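Local coordinates for putative Lipoprotein (Shewanella oneidensis, PDB 3U24) that is of unknown function but binds zinc and calcium ions and belongs to a family of the zinc-peptidase-like MA clan, so it may be a metal-dependent hydrolase, at residues D35-S40 / G367-L372; Q275-K280 / M464-N469. All blocks are in the same frame, centred on the assembly; numbering follows the deposited sequence.

Contact 1 (D35-S40 / G367-L372); sequences DLWQLS and GPYDKL. With ZN (zinc ion), chain H; EDO (1,2-ethanediol), chain X.
W37 and Y369 make this contact by themselves, through a single hydrogen bond. The indole NE1 of W37 donates to OH of Y369 at 3.0 Å, nearly straight at 168°, and the hydroxyl oxygen lies only 6° out of the indole plane, so it is met squarely at the ring's edge. The tyrosine ring itself comes in at a slant. Beyond the bond the ring carbons meet only loosely, at 4.4 Å for CZ2 of W37 and CE2 of Y369. W37 reaches across because its CG is anti to the carbonyl carbon (chi1 -63°), which sends the indole off the helix toward the loop. A leucine here would probably leave the Y369 hydroxyl without its indole donor and the tyrosine freer to turn.

W37 is the tight side: buried, its ring meets that of W43 and also touches A44 and S47. The loop side is looser: Y369 is partly exposed and, further along, K371 is exposed and poorly ordered. One indole N-H thus pins a loop tyrosine whose side chain lies about 7 Å from that of H50, a zinc ligand together with E133. Away from the contact, on the same helix, OD1 of D35 binds another zinc ion at 2.3 Å.

S40 closes helix 25-39 and N-caps helix 41-47 through its OG. Residues 367-372, with a type I turn from G367 to D370, belong to the connection between antiparallel strands 362-364 and 376-379. L431 of helix 427-432 touches W37, while L427 of the same helix lies against Y369.

Contact 2 (Q275-K280 / M464-N469); sequences QGEMAK and MYYKWN
NZ of K280 and OE2 of E277 form a salt bridge of 2.6 Å along one flank of helix 260-289, between residues three apart. The lysine nitrogen comes to the syn side of the carboxylate, 28° out of its plane. E277 bends at chi2, which turns its acid group away from the other helix and over to K280 and leaves CB and CG to face Y466. There CB of E277 sits 3.7 Å from CE2 of Y466, approaching the ring at a slant, with the carboxylate plane steeply turned from it.

The two helices run antiparallel, 156° between their directions, with local axes 9.8 Å apart; this is side-by-side helix packing in a largely helical protein. M278, a selenomethionine, reaches from one helix to the other with the end of its side chain. Its CG lies 3.4 Å from CB of Y466, a close apolar touch, and the two side chains then slide past each other in opposite directions. A bend at chi3 (90°) swings the terminal CE of M278 onto the helix surface beside K467, 3.9 Å from CB of that residue, whose long chain leads on and away.

M278 also touches I302 and I306 of helix 298-309 and F501. Y466 also touches R447 of helix 435-451, which carries the zinc ligand E439, and Y465 and W468 pack on I404 of helix 401-409, which carries the zinc ligand H408.

Contacts 1 and 2 lie on opposite sides of the chain's centre, 44 Å between centres and about 24 Å between nearest atoms, and share no helix or strand. Contact 1 joins helix 25-39 to the loop between strands 362-364 and 376-379; contact 2 pairs helix 260-289 with helix 459-485. Along the chain the segments alternate: 35-40, 275-280, 367-372, 464-469. The loop closed onto the N-terminal helix in contact 1 therefore lies, in sequence, between the two helices of contact 2. Such interleaving means that distant stretches of sequence are tied together on both flanks, consistent with one continuous helical body rather than two sequence-separate units.

Contact 1 (D35-S40 / G367-L372)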
loop_
_atom_site.group_PDB
_atom_site.type_symbol
_atom_site.label_atom_id
_atom_site.label_comp_id
_atom_site.label_asym_id
_atom_site.label_seq_id
_atom_site.Cartn_x
_atom_site.Cartn_y
_atom_site.Cartn_z
ATOM N N ASP A 35 -6.160 -20.165 14.162
ATOM C CA ASP A 35 -7.521 -19.816 14.435
ATOM C C ASP A 35 -8.018 -18.745 13.502
ATOM O O ASP A 35 -9.174 -18.765 13.149
ATOM C CB ASP A 35 -7.690 -19.333 15.873
ATOM C CG ASP A 35 -7.493 -20.449 16.873
ATOM O OD1 ASP A 35 -7.567 -21.608 16.429
ATOM O OD2 ASP A 35 -7.253 -20.182 18.086
ATOM N N LEU A 36 -7.158 -17.813 13.110
ATOM C CA LEU A 36 -7.567 -16.761 12.199
ATOM C C LEU A 36 -7.953 -17.390 10.882
ATOM O O LEU A 36 -8.952 -17.019 10.327
ATOM C CB LEU A 36 -6.481 -15.706 12.000
ATOM C CG LEU A 36 -6.871 -14.476 11.198
ATOM C CD1 LEU A 36 -8.016 -13.724 11.847
ATOM C CD2 LEU A 36 -5.634 -13.600 10.949
ATOM N N TRP A 37 -7.193 -18.373 10.420
ATOM C CA TRP A 37 -7.490 -19.017 9.160
ATOM C C TRP A 37 -8.724 -19.909 9.167
ATOM O O TRP A 37 -9.397 -20.046 8.130
ATOM C CB TRP A 37 -6.310 -19.815 8.675
ATOM C CG TRP A 37 -5.050 -19.053 8.360
ATOM C CD1 TRP A 37 -3.793 -19.599 8.257
ATOM C CD2 TRP A 37 -4.873 -17.622 8.083
ATOM N NE1 TRP A 37 -2.887 -18.648 7.922
ATOM C CE2 TRP A 37 -3.464 -17.444 7.807
ATOM C CE3 TRP A 37 -5.713 -16.515 8.017
ATOM C CZ2 TRP A 37 -2.916 -16.207 7.522
ATOM C CZ3 TRP A 37 -5.152 -15.257 7.709
ATOM C CH2 TRP A 37 -3.786 -15.114 7.471
ATOM N N GLN A 38 -9.042 -20.477 10.313
ATOM C CA GLN A 38 -10.278 -21.229 10.513
ATOM C C GLN A 38 -11.491 -20.311 10.478
ATOM O O GLN A 38 -12.516 -20.705 9.983
ATOM C CB GLN A 38 -10.203 -21.987 11.850
ATOM C CG GLN A 38 -11.485 -22.633 12.349
ATOM C CD GLN A 38 -11.235 -23.524 13.592
ATOM O OE1 GLN A 38 -11.374 -23.070 14.748
ATOM N NE2 GLN A 38 -10.817 -24.785 13.357
ATOM N N LEU A 39 -11.366 -19.095 11.018
ATOM C CA LEU A 39 -12.420 -18.088 10.949
ATOM C C LEU A 39 -12.580 -17.541 9.551
ATOM O O LEU A 39 -13.697 -17.289 9.111
ATOM C CB LEU A 39 -12.116 -16.913 11.881
ATOM C CG LEU A 39 -12.980 -15.664 11.740
ATOM C CD1 LEU A 39 -14.352 -15.909 12.352
ATOM C CD2 LEU A 39 -12.287 -14.468 12.357
ATOM N N SER A 40 -11.470 -17.323 8.857
ATOM C CA SER A 40 -11.513 -16.722 7.518
ATOM C C SER A 40 -10.586 -17.429 6.532
ATOM O O SER A 40 -9.441 -17.044 6.284
ATOM C CB SER A 40 -11.135 -15.269 7.634
ATOM O OG SER A 40 -11.054 -14.730 6.353
ATOM N N GLY A 367 5.718 -14.161 -0.546
ATOM C CA GLY A 367 4.986 -14.132 0.709
ATOM C C GLY A 367 5.537 -15.132 1.723
ATOM O O GLY A 367 6.393 -15.943 1.408
ATOM N N PRO A 368 5.040 -15.064 2.965
ATOM C CA PRO A 368 5.464 -15.902 4.077
ATOM C C PRO A 368 5.255 -17.395 3.865
ATOM O O PRO A 368 5.978 -18.191 4.464
ATOM C CB PRO A 368 4.579 -15.433 5.226
ATOM C CG PRO A 368 3.379 -14.811 4.570
ATOM C CD PRO A 368 3.939 -14.155 3.343
ATOM N N TYR A 369 4.295 -17.796 3.038
ATOM C CA TYR A 369 4.112 -19.230 2.783
ATOM C C TYR A 369 4.794 -19.715 1.498
ATOM O O TYR A 369 4.748 -20.904 1.180
ATOM C CB TYR A 369 2.630 -19.595 2.789
ATOM C CG TYR A 369 1.953 -19.390 4.120
ATOM C CD1 TYR A 369 2.085 -20.317 5.122
ATOM C CD2 TYR A 369 1.180 -18.267 4.373
ATOM C CE1 TYR A 369 1.465 -20.147 6.345
ATOM C CE2 TYR A 369 0.542 -18.092 5.601
ATOM C CZ TYR A 369 0.688 -19.044 6.582
ATOM O OH TYR A 369 0.073 -18.912 7.818
ATOM N N ASP A 370 5.453 -18.811 0.780
ATOM C CA ASP A 370 6.136 -19.160 -0.451
ATOM C C ASP A 370 7.634 -19.277 -0.178
ATOM O O ASP A 370 8.363 -18.291 -0.181
ATOM C CB ASP A 370 5.834 -18.103 -1.527
ATOM C CG ASP A 370 6.354 -18.494 -2.931
ATOM O OD1 ASP A 370 6.917 -19.616 -3.131
ATOM O OD2 ASP A 370 6.174 -17.659 -3.855
ATOM N N LYS A 371 8.089 -20.500 0.044
ATOM C CA LYS A 371 9.495 -20.776 0.378
ATOM C C LYS A 371 10.403 -20.819 -0.876
ATOM O O LYS A 371 11.604 -20.522 -0.811
ATOM C CB LYS A 371 9.587 -22.113 1.152
ATOM C CG LYS A 371 8.775 -22.203 2.455
ATOM C CD LYS A 371 9.222 -21.181 3.507
ATOM C CE LYS A 371 8.379 -19.907 3.476
ATOM N NZ LYS A 371 9.140 -18.707 3.926
ATOM N N LEU A 372 9.811 -21.194 -2.007
ATOM C CA LEU A 372 10.507 -21.229 -3.295
ATOM C C LEU A 372 10.914 -19.823 -3.739
ATOM O O LEU A 372 12.104 -19.484 -3.762
ATOM C CB LEU A 372 9.602 -21.842 -4.396
ATOM C CG LEU A 372 9.063 -23.278 -4.287
ATOM C CD1 LEU A 372 7.854 -23.477 -5.204
ATOM C CD2 LEU A 372 10.158 -24.295 -4.589
HETATM ZN ZN ZN H . -7.532 -23.568 17.617
HETATM C C1 EDO X . -13.471 -23.562 7.389
HETATM O O1 EDO X . -14.309 -22.969 8.377
HETATM C C2 EDO X . -12.028 -23.452 7.846
HETATM O O2 EDO X . -11.439 -24.759 7.779
HETATM O O HOH W 1 -7.001 -22.763 19.978
HETATM O O HOH W 2 -5.237 -23.137 17.569
#

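Contact 2 (Q275-K280 / M464-N469)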
loop_
_atom_site.group_PDB
_atom_site.type_symbol
_atom_site.label_atom_id
_atom_site.label_comp_id
_atom_site.label_asym_id
_atom_site.label_seq_id
_atom_site.Cartn_x
_atom_site.Cartn_y
_atom_site.Cartn_z
ATOM N N GLN A 275 8.725 24.418 -0.390
ATOM C CA GLN A 275 8.480 25.428 -1.430
ATOM C C GLN A 275 9.452 26.623 -1.358
ATOM O O GLN A 275 9.929 27.089 -2.381
ATOM C CB GLN A 275 7.025 25.929 -1.402
ATOM C CG GLN A 275 5.986 24.892 -1.848
ATOM C CD GLN A 275 4.542 25.353 -1.675
ATOM O OE1 GLN A 275 4.262 26.262 -0.918
ATOM N NE2 GLN A 275 3.628 24.715 -2.368
ATOM N N GLY A 276 9.766 27.074 -0.148
ATOM C CA GLY A 276 10.737 28.149 0.068
ATOM C C GLY A 276 12.113 27.752 -0.427
ATOM O O GLY A 276 12.771 28.555 -1.087
ATOM N N GLU A 277 12.557 26.523 -0.120
ATOM C CA GLU A 277 13.842 26.056 -0.636
ATOM C C GLU A 277 13.842 25.936 -2.162
ATOM O O GLU A 277 14.816 26.330 -2.820
ATOM C CB GLU A 277 14.245 24.731 -0.017
ATOM C CG GLU A 277 14.522 24.879 1.478
ATOM C CD GLU A 277 15.568 25.935 1.775
ATOM O OE1 GLU A 277 16.709 25.753 1.315
ATOM O OE2 GLU A 277 15.234 26.963 2.423
HETATM N N MSE A 278 12.755 25.413 -2.717
HETATM C CA MSE A 278 12.609 25.360 -4.164
HETATM C C MSE A 278 12.671 26.748 -4.830
HETATM O O MSE A 278 13.240 26.868 -5.923
HETATM C CB MSE A 278 11.304 24.680 -4.556
HETATM C CG MSE A 278 11.276 23.210 -4.238
HETATM SE SE MSE A 278 9.498 22.483 -4.504
HETATM C CE MSE A 278 9.727 21.977 -6.412
ATOM N N ALA A 279 12.081 27.762 -4.192
ATOM C CA ALA A 279 12.108 29.117 -4.721
ATOM C C ALA A 279 13.546 29.637 -4.780
ATOM O O ALA A 279 13.942 30.214 -5.780
ATOM C CB ALA A 279 11.213 30.059 -3.913
ATOM N N LYS A 280 14.327 29.376 -3.742
ATOM C CA LYS A 280 15.743 29.761 -3.715
ATOM C C LYS A 280 16.526 29.080 -4.800
ATOM O O LYS A 280 17.316 29.715 -5.456
ATOM C CB LYS A 280 16.391 29.407 -2.384
ATOM C CG LYS A 280 15.964 30.324 -1.244
ATOM C CD LYS A 280 16.490 29.840 0.115
ATOM C CE LYS A 280 15.772 30.550 1.274
ATOM N NZ LYS A 280 15.288 29.584 2.318
HETATM N N MSE A 464 14.454 18.702 -7.888
HETATM C CA MSE A 464 13.651 17.597 -8.326
HETATM C C MSE A 464 13.237 16.725 -7.148
HETATM O O MSE A 464 12.091 16.308 -7.078
HETATM C CB MSE A 464 14.373 16.751 -9.382
HETATM C CG MSE A 464 14.560 17.417 -10.739
HETATM SE SE MSE A 464 12.862 18.042 -11.637
HETATM C CE MSE A 464 11.705 16.623 -11.230
ATOM N N TYR A 465 14.157 16.471 -6.227
ATOM C CA TYR A 465 13.819 15.802 -4.980
ATOM C C TYR A 465 12.681 16.516 -4.232
ATOM O O TYR A 465 11.741 15.885 -3.736
ATOM C CB TYR A 465 15.027 15.687 -4.034
ATOM C CG TYR A 465 14.578 15.373 -2.620
ATOM C CD1 TYR A 465 14.075 14.117 -2.298
ATOM C CD2 TYR A 465 14.575 16.324 -1.651
ATOM C CE1 TYR A 465 13.650 13.809 -1.015
ATOM C CE2 TYR A 465 14.117 16.055 -0.384
ATOM C CZ TYR A 465 13.660 14.783 -0.059
ATOM O OH TYR A 465 13.190 14.497 1.204
ATOM N N TYR A 466 12.780 17.827 -4.120
ATOM C CA TYR A 466 11.748 18.563 -3.437
ATOM C C TYR A 466 10.362 18.413 -4.089
ATOM O O TYR A 466 9.365 18.290 -3.364
ATOM C CB TYR A 466 12.121 20.018 -3.317
ATOM C CG TYR A 466 13.177 20.331 -2.271
ATOM C CD1 TYR A 466 13.099 19.814 -0.998
ATOM C CD2 TYR A 466 14.214 21.227 -2.554
ATOM C CE1 TYR A 466 14.028 20.157 -0.024
ATOM C CE2 TYR A 466 15.177 21.534 -1.615
ATOM C CZ TYR A 466 15.064 21.022 -0.344
ATOM O OH TYR A 466 16.001 21.336 0.592
ATOM N N LYS A 467 10.280 18.359 -5.421
ATOM C CA LYS A 467 8.967 18.193 -6.052
ATOM C C LYS A 467 8.401 16.831 -5.654
ATOM O O LYS A 467 7.197 16.696 -5.335
ATOM C CB LYS A 467 9.002 18.325 -7.592
ATOM C CG LYS A 467 7.734 17.829 -8.286
ATOM C CD LYS A 467 7.891 17.710 -9.794
ATOM C CE LYS A 467 6.621 17.193 -10.497
ATOM N NZ LYS A 467 6.616 15.685 -10.651
ATOM N N TRP A 468 9.286 15.839 -5.680
ATOM C CA TRP A 468 8.964 14.488 -5.246
ATOM C C TRP A 468 8.529 14.431 -3.800
ATOM O O TRP A 468 7.526 13.829 -3.476
ATOM C CB TRP A 468 10.204 13.649 -5.488
ATOM C CG TRP A 468 10.078 12.160 -5.453
ATOM C CD1 TRP A 468 10.538 11.299 -4.454
ATOM C CD2 TRP A 468 9.567 11.281 -6.507
ATOM N NE1 TRP A 468 10.318 9.981 -4.808
ATOM C CE2 TRP A 468 9.741 9.905 -6.016
ATOM C CE3 TRP A 468 8.978 11.486 -7.750
ATOM C CZ2 TRP A 468 9.342 8.808 -6.750
ATOM C CZ3 TRP A 468 8.577 10.367 -8.479
ATOM C CH2 TRP A 468 8.763 9.059 -7.992
ATOM N N ASN A 469 9.241 15.101 -2.916
ATOM C CA ASN A 469 8.832 15.165 -1.519
ATOM C C ASN A 469 7.461 15.805 -1.353
ATOM O O ASN A 469 6.665 15.370 -0.499
ATOM C CB ASN A 469 9.871 15.961 -0.714
ATOM C CG ASN A 469 9.878 15.635 0.778
ATOM O OD1 ASN A 469 9.997 16.535 1.578
ATOM N ND2 ASN A 469 9.798 14.353 1.148
#